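Local coordinates for Fe-regulated protein B (Neisseria meningitidis, PDB 4AIP) that is an outer-membrane, TonB-dependent transporter for iron, probably taking up iron in complexed form, at residues P647-V658 with G684-K695. Numbering follows the deposited sequence.
Sequences PNLEIGWRGRYV and GFGVNDVFANWK
Phe691 lies flat between Gly652 and the guanidinium of Arg654. Its CG sits between the backbone N and the carbonyl carbon (chi1 56°), which swings the ring across to the neighbouring strand. Gly652 CA makes a CH-pi contact over the ring face, 4.2 Å from the centroid. The Arg654 guanidinium is almost parallel to the ring, 5° between the planes, with NH1 3.3 Å from Phe691 CE2. The arginine chain bends at chi3 (-53°), which brings one face of the guanidinium over Phe691 CE2. A water accepts from Arg654 NH1 and bonds weakly to Asp689 OD2. That carboxylate also forms a salt bridge with Lys90 of the plug domain.

The backbones form an antiparallel ladder between strands 649-662 and 681-694, neighbours in the beta-barrel wall. Glu650 and Asn693 are one hydrogen-bonded pair, with Asn693 N 2.8 Å from Glu650 O. On the same face as Phe691, Arg656 NH1 donates to the backbone O of Glu92. Lys695 NZ forms a salt bridge with Glu79 and a hydrogen bond with Asn703. The other face is largely apolar and carries Leu649, Ile651, Val690 and Trp694. There Leu649 CD1 packs 3.3 Å from Trp694 CB. Trp653 brings its ring edge to the Asn688 amide.

Where Asn648 faces Lys695, the OD1 of Asn648 lies beside Lys695 CD at 3.4 Å and accepts a hydrogen bond from Arg643 NE. The charged groups that bond to the plug lie on the Phe691 face, whereas the Leu649 and Ile651 face is mostly apolar, consistent with lipid contact.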
loop_
_atom_site.group_PDB
_atom_site.type_symbol
_atom_site.label_atom_id
_atom_site.label_comp_id
_atom_site.label_asym_id
_atom_site.label_seq_id
_atom_site.Cartn_x
_atom_site.Cartn_y
_atom_site.Cartn_z
ATOM N N PRO B 647 39.701 -14.913 2.053
ATOM C CA PRO B 647 38.681 -14.018 2.604
ATOM C C PRO B 647 37.734 -14.760 3.559
ATOM O O PRO B 647 37.779 -16.002 3.652
ATOM C CB PRO B 647 37.924 -13.549 1.357
ATOM C CG PRO B 647 38.142 -14.638 0.326
ATOM C CD PRO B 647 39.508 -15.171 0.615
ATOM N N ASN B 648 36.903 -14.021 4.284
ATOM C CA ASN B 648 35.949 -14.664 5.205
ATOM C C ASN B 648 34.775 -15.123 4.382
ATOM O O ASN B 648 33.920 -14.329 4.004
ATOM C CB ASN B 648 35.505 -13.707 6.287
ATOM C CG ASN B 648 34.732 -14.369 7.359
ATOM O OD1 ASN B 648 33.825 -15.173 7.107
ATOM N ND2 ASN B 648 35.043 -14.016 8.582
ATOM N N LEU B 649 34.754 -16.428 4.098
ATOM C CA LEU B 649 33.874 -17.000 3.114
ATOM C C LEU B 649 33.645 -18.488 3.436
ATOM O O LEU B 649 34.584 -19.270 3.617
ATOM C CB LEU B 649 34.502 -16.823 1.725
ATOM C CG LEU B 649 33.856 -17.413 0.452
ATOM C CD1 LEU B 649 32.508 -16.732 0.047
ATOM C CD2 LEU B 649 34.911 -17.375 -0.728
ATOM N N GLU B 650 32.388 -18.868 3.540
ATOM C CA GLU B 650 32.086 -20.239 3.724
ATOM C C GLU B 650 31.414 -20.657 2.446
ATOM O O GLU B 650 30.477 -19.921 1.953
ATOM C CB GLU B 650 31.138 -20.443 4.929
ATOM C CG GLU B 650 31.114 -21.865 5.406
ATOM C CD GLU B 650 30.375 -22.079 6.708
ATOM O OE1 GLU B 650 29.128 -21.901 6.728
ATOM O OE2 GLU B 650 31.050 -22.489 7.684
ATOM N N ILE B 651 31.887 -21.791 1.903
ATOM C CA ILE B 651 31.166 -22.509 0.851
ATOM C C ILE B 651 30.839 -23.866 1.331
ATOM O O ILE B 651 31.621 -24.460 2.089
ATOM C CB ILE B 651 31.979 -22.754 -0.445
ATOM C CG1 ILE B 651 33.228 -23.620 -0.158
ATOM C CG2 ILE B 651 32.279 -21.419 -1.156
ATOM C CD1 ILE B 651 34.461 -23.251 -1.078
ATOM N N GLY B 652 29.746 -24.402 0.826
ATOM C CA GLY B 652 29.356 -25.721 1.231
ATOM C C GLY B 652 28.196 -26.297 0.495
ATOM O O GLY B 652 27.674 -25.704 -0.411
ATOM N N TRP B 653 27.842 -27.509 0.854
ATOM C CA TRP B 653 26.879 -28.291 0.118
ATOM C C TRP B 653 25.924 -28.758 1.193
ATOM O O TRP B 653 26.335 -28.902 2.362
ATOM C CB TRP B 653 27.563 -29.521 -0.515
ATOM C CG TRP B 653 26.541 -30.626 -0.785
ATOM C CD1 TRP B 653 25.635 -30.657 -1.798
ATOM C CD2 TRP B 653 26.269 -31.781 0.023
ATOM N NE1 TRP B 653 24.858 -31.799 -1.721
ATOM C CE2 TRP B 653 25.195 -32.478 -0.586
ATOM C CE3 TRP B 653 26.851 -32.321 1.194
ATOM C CZ2 TRP B 653 24.695 -33.692 -0.075
ATOM C CZ3 TRP B 653 26.353 -33.512 1.708
ATOM C CH2 TRP B 653 25.290 -34.190 1.064
ATOM N N ARG B 654 24.680 -29.040 0.819
ATOM C CA ARG B 654 23.743 -29.515 1.786
ATOM C C ARG B 654 22.761 -30.388 1.043
ATOM O O ARG B 654 22.285 -30.025 -0.036
ATOM C CB ARG B 654 23.082 -28.297 2.462
ATOM C CG ARG B 654 21.707 -28.482 3.040
ATOM C CD ARG B 654 21.217 -27.181 3.800
ATOM N NE ARG B 654 22.176 -26.699 4.816
ATOM C CZ ARG B 654 22.754 -25.498 4.786
ATOM N NH1 ARG B 654 22.445 -24.649 3.820
ATOM N NH2 ARG B 654 23.633 -25.115 5.723
ATOM N N GLY B 655 22.434 -31.538 1.606
ATOM C CA GLY B 655 21.466 -32.381 0.899
ATOM C C GLY B 655 20.419 -32.919 1.835
ATOM O O GLY B 655 20.639 -32.950 3.041
ATOM N N ARG B 656 19.280 -33.300 1.277
ATOM C CA ARG B 656 18.234 -33.898 2.039
ATOM C C ARG B 656 17.685 -35.015 1.120
ATOM O O ARG B 656 17.434 -34.809 -0.066
ATOM C CB ARG B 656 17.181 -32.829 2.429
ATOM C CG ARG B 656 15.859 -33.357 3.102
ATOM C CD ARG B 656 14.865 -32.241 3.300
ATOM N NE ARG B 656 13.657 -32.627 4.042
ATOM C CZ ARG B 656 13.574 -32.662 5.388
ATOM N NH1 ARG B 656 14.644 -32.442 6.182
ATOM N NH2 ARG B 656 12.426 -32.965 5.965
ATOM N N TYR B 657 17.578 -36.213 1.664
ATOM C CA TYR B 657 17.146 -37.327 0.887
ATOM C C TYR B 657 16.071 -37.940 1.672
ATOM O O TYR B 657 16.311 -38.324 2.836
ATOM C CB TYR B 657 18.268 -38.336 0.660
ATOM C CG TYR B 657 17.766 -39.448 -0.190
ATOM C CD1 TYR B 657 17.526 -39.245 -1.560
ATOM C CD2 TYR B 657 17.456 -40.713 0.367
ATOM C CE1 TYR B 657 16.984 -40.271 -2.363
ATOM C CE2 TYR B 657 16.932 -41.726 -0.431
ATOM C CZ TYR B 657 16.688 -41.492 -1.775
ATOM O OH TYR B 657 16.176 -42.494 -2.550
ATOM N N VAL B 658 14.876 -37.993 1.080
ATOM C CA VAL B 658 13.767 -38.704 1.681
ATOM C C VAL B 658 13.452 -39.945 0.836
ATOM O O VAL B 658 13.174 -39.851 -0.360
ATOM C CB VAL B 658 12.503 -37.769 2.031
ATOM C CG1 VAL B 658 12.713 -36.302 1.699
ATOM C CG2 VAL B 658 11.163 -38.290 1.490
ATOM N N GLY B 684 10.699 -41.410 -3.189
ATOM C CA GLY B 684 11.885 -40.732 -2.671
ATOM C C GLY B 684 12.474 -39.767 -3.686
ATOM O O GLY B 684 12.159 -39.783 -4.853
ATOM N N PHE B 685 13.372 -38.936 -3.224
ATOM C CA PHE B 685 13.947 -37.867 -4.017
ATOM C C PHE B 685 15.062 -37.372 -3.170
ATOM O O PHE B 685 15.032 -37.512 -1.924
ATOM C CB PHE B 685 12.933 -36.725 -4.296
ATOM C CG PHE B 685 12.261 -36.159 -3.057
ATOM C CD1 PHE B 685 11.041 -36.712 -2.593
ATOM C CD2 PHE B 685 12.827 -35.047 -2.371
ATOM C CE1 PHE B 685 10.385 -36.202 -1.436
ATOM C CE2 PHE B 685 12.221 -34.503 -1.188
ATOM C CZ PHE B 685 10.978 -35.091 -0.718
ATOM N N GLY B 686 16.063 -36.795 -3.820
ATOM C CA GLY B 686 17.083 -36.038 -3.082
ATOM C C GLY B 686 17.005 -34.620 -3.572
ATOM O O GLY B 686 16.791 -34.392 -4.747
ATOM N N VAL B 687 17.164 -33.659 -2.671
ATOM C CA VAL B 687 17.390 -32.257 -3.032
ATOM C C VAL B 687 18.842 -31.878 -2.612
ATOM O O VAL B 687 19.289 -32.177 -1.491
ATOM C CB VAL B 687 16.372 -31.338 -2.299
ATOM C CG1 VAL B 687 16.371 -29.948 -2.920
ATOM C CG2 VAL B 687 14.952 -31.885 -2.383
ATOM N N ASN B 688 19.562 -31.213 -3.507
ATOM C CA ASN B 688 20.909 -30.749 -3.211
ATOM C C ASN B 688 21.049 -29.244 -3.406
ATOM O O ASN B 688 20.590 -28.681 -4.405
ATOM C CB ASN B 688 21.932 -31.444 -4.103
ATOM C CG ASN B 688 21.911 -32.956 -3.953
ATOM O OD1 ASN B 688 21.071 -33.614 -4.528
ATOM N ND2 ASN B 688 22.844 -33.502 -3.190
ATOM N N ASP B 689 21.776 -28.634 -2.482
ATOM C CA ASP B 689 22.046 -27.213 -2.490
ATOM C C ASP B 689 23.523 -26.966 -2.289
ATOM O O ASP B 689 24.169 -27.678 -1.523
ATOM C CB ASP B 689 21.303 -26.519 -1.319
ATOM C CG ASP B 689 19.772 -26.775 -1.301
ATOM O OD1 ASP B 689 19.132 -26.832 -2.345
ATOM O OD2 ASP B 689 19.164 -26.815 -0.217
ATOM N N VAL B 690 24.046 -25.940 -2.930
ATOM C CA VAL B 690 25.340 -25.398 -2.589
ATOM C C VAL B 690 25.088 -23.927 -2.218
ATOM O O VAL B 690 24.151 -23.291 -2.761
ATOM C CB VAL B 690 26.395 -25.487 -3.807
ATOM C CG1 VAL B 690 26.704 -26.989 -4.248
ATOM C CG2 VAL B 690 25.911 -24.705 -4.996
ATOM N N PHE B 691 25.911 -23.379 -1.317
ATOM C CA PHE B 691 25.707 -21.987 -0.852
ATOM C C PHE B 691 27.041 -21.426 -0.562
ATOM O O PHE B 691 28.023 -22.197 -0.397
ATOM C CB PHE B 691 24.879 -21.905 0.452
ATOM C CG PHE B 691 25.470 -22.737 1.613
ATOM C CD1 PHE B 691 26.433 -22.199 2.482
ATOM C CD2 PHE B 691 25.078 -24.081 1.780
ATOM C CE1 PHE B 691 26.991 -23.009 3.526
ATOM C CE2 PHE B 691 25.614 -24.903 2.807
ATOM C CZ PHE B 691 26.553 -24.384 3.687
ATOM N N ALA B 692 27.059 -20.097 -0.416
ATOM C CA ALA B 692 28.220 -19.385 -0.011
ATOM C C ALA B 692 27.775 -18.193 0.864
ATOM O O ALA B 692 26.779 -17.526 0.562
ATOM C CB ALA B 692 28.946 -18.923 -1.243
ATOM N N ASN B 693 28.524 -17.927 1.936
ATOM C CA ASN B 693 28.377 -16.708 2.715
ATOM C C ASN B 693 29.701 -15.913 2.710
ATOM O O ASN B 693 30.751 -16.384 3.193
ATOM C CB ASN B 693 27.956 -17.055 4.147
ATOM C CG ASN B 693 28.117 -15.895 5.125
ATOM O OD1 ASN B 693 29.002 -15.902 5.958
ATOM N ND2 ASN B 693 27.244 -14.903 5.034
ATOM N N TRP B 694 29.680 -14.718 2.144
ATOM C CA TRP B 694 30.850 -13.861 2.370
ATOM C C TRP B 694 30.660 -12.603 3.127
ATOM O O TRP B 694 29.588 -11.976 3.081
ATOM C CB TRP B 694 31.813 -13.755 1.175
ATOM C CG TRP B 694 31.875 -12.636 0.272
ATOM C CD1 TRP B 694 30.962 -12.294 -0.713
ATOM C CD2 TRP B 694 32.987 -11.741 0.100
ATOM N NE1 TRP B 694 31.420 -11.164 -1.447
ATOM C CE2 TRP B 694 32.642 -10.807 -0.946
ATOM C CE3 TRP B 694 34.170 -11.563 0.795
ATOM C CZ2 TRP B 694 33.478 -9.793 -1.360
ATOM C CZ3 TRP B 694 35.022 -10.532 0.387
ATOM C CH2 TRP B 694 34.663 -9.651 -0.690
ATOM N N LYS B 695 31.701 -12.308 3.885
ATOM C CA LYS B 695 31.672 -11.306 4.865
ATOM C C LYS B 695 32.799 -10.424 4.455
ATOM O O LYS B 695 33.907 -10.546 5.007
ATOM C CB LYS B 695 31.958 -11.895 6.253
ATOM C CG LYS B 695 30.814 -12.651 6.935
ATOM C CD LYS B 695 31.301 -13.188 8.262
ATOM C CE LYS B 695 30.357 -14.241 8.798
ATOM N NZ LYS B 695 29.002 -13.622 9.013
HETATM O O HOH W 1 36.570 -11.323 3.998
HETATM O O HOH W 2 20.716 -24.763 2.029
#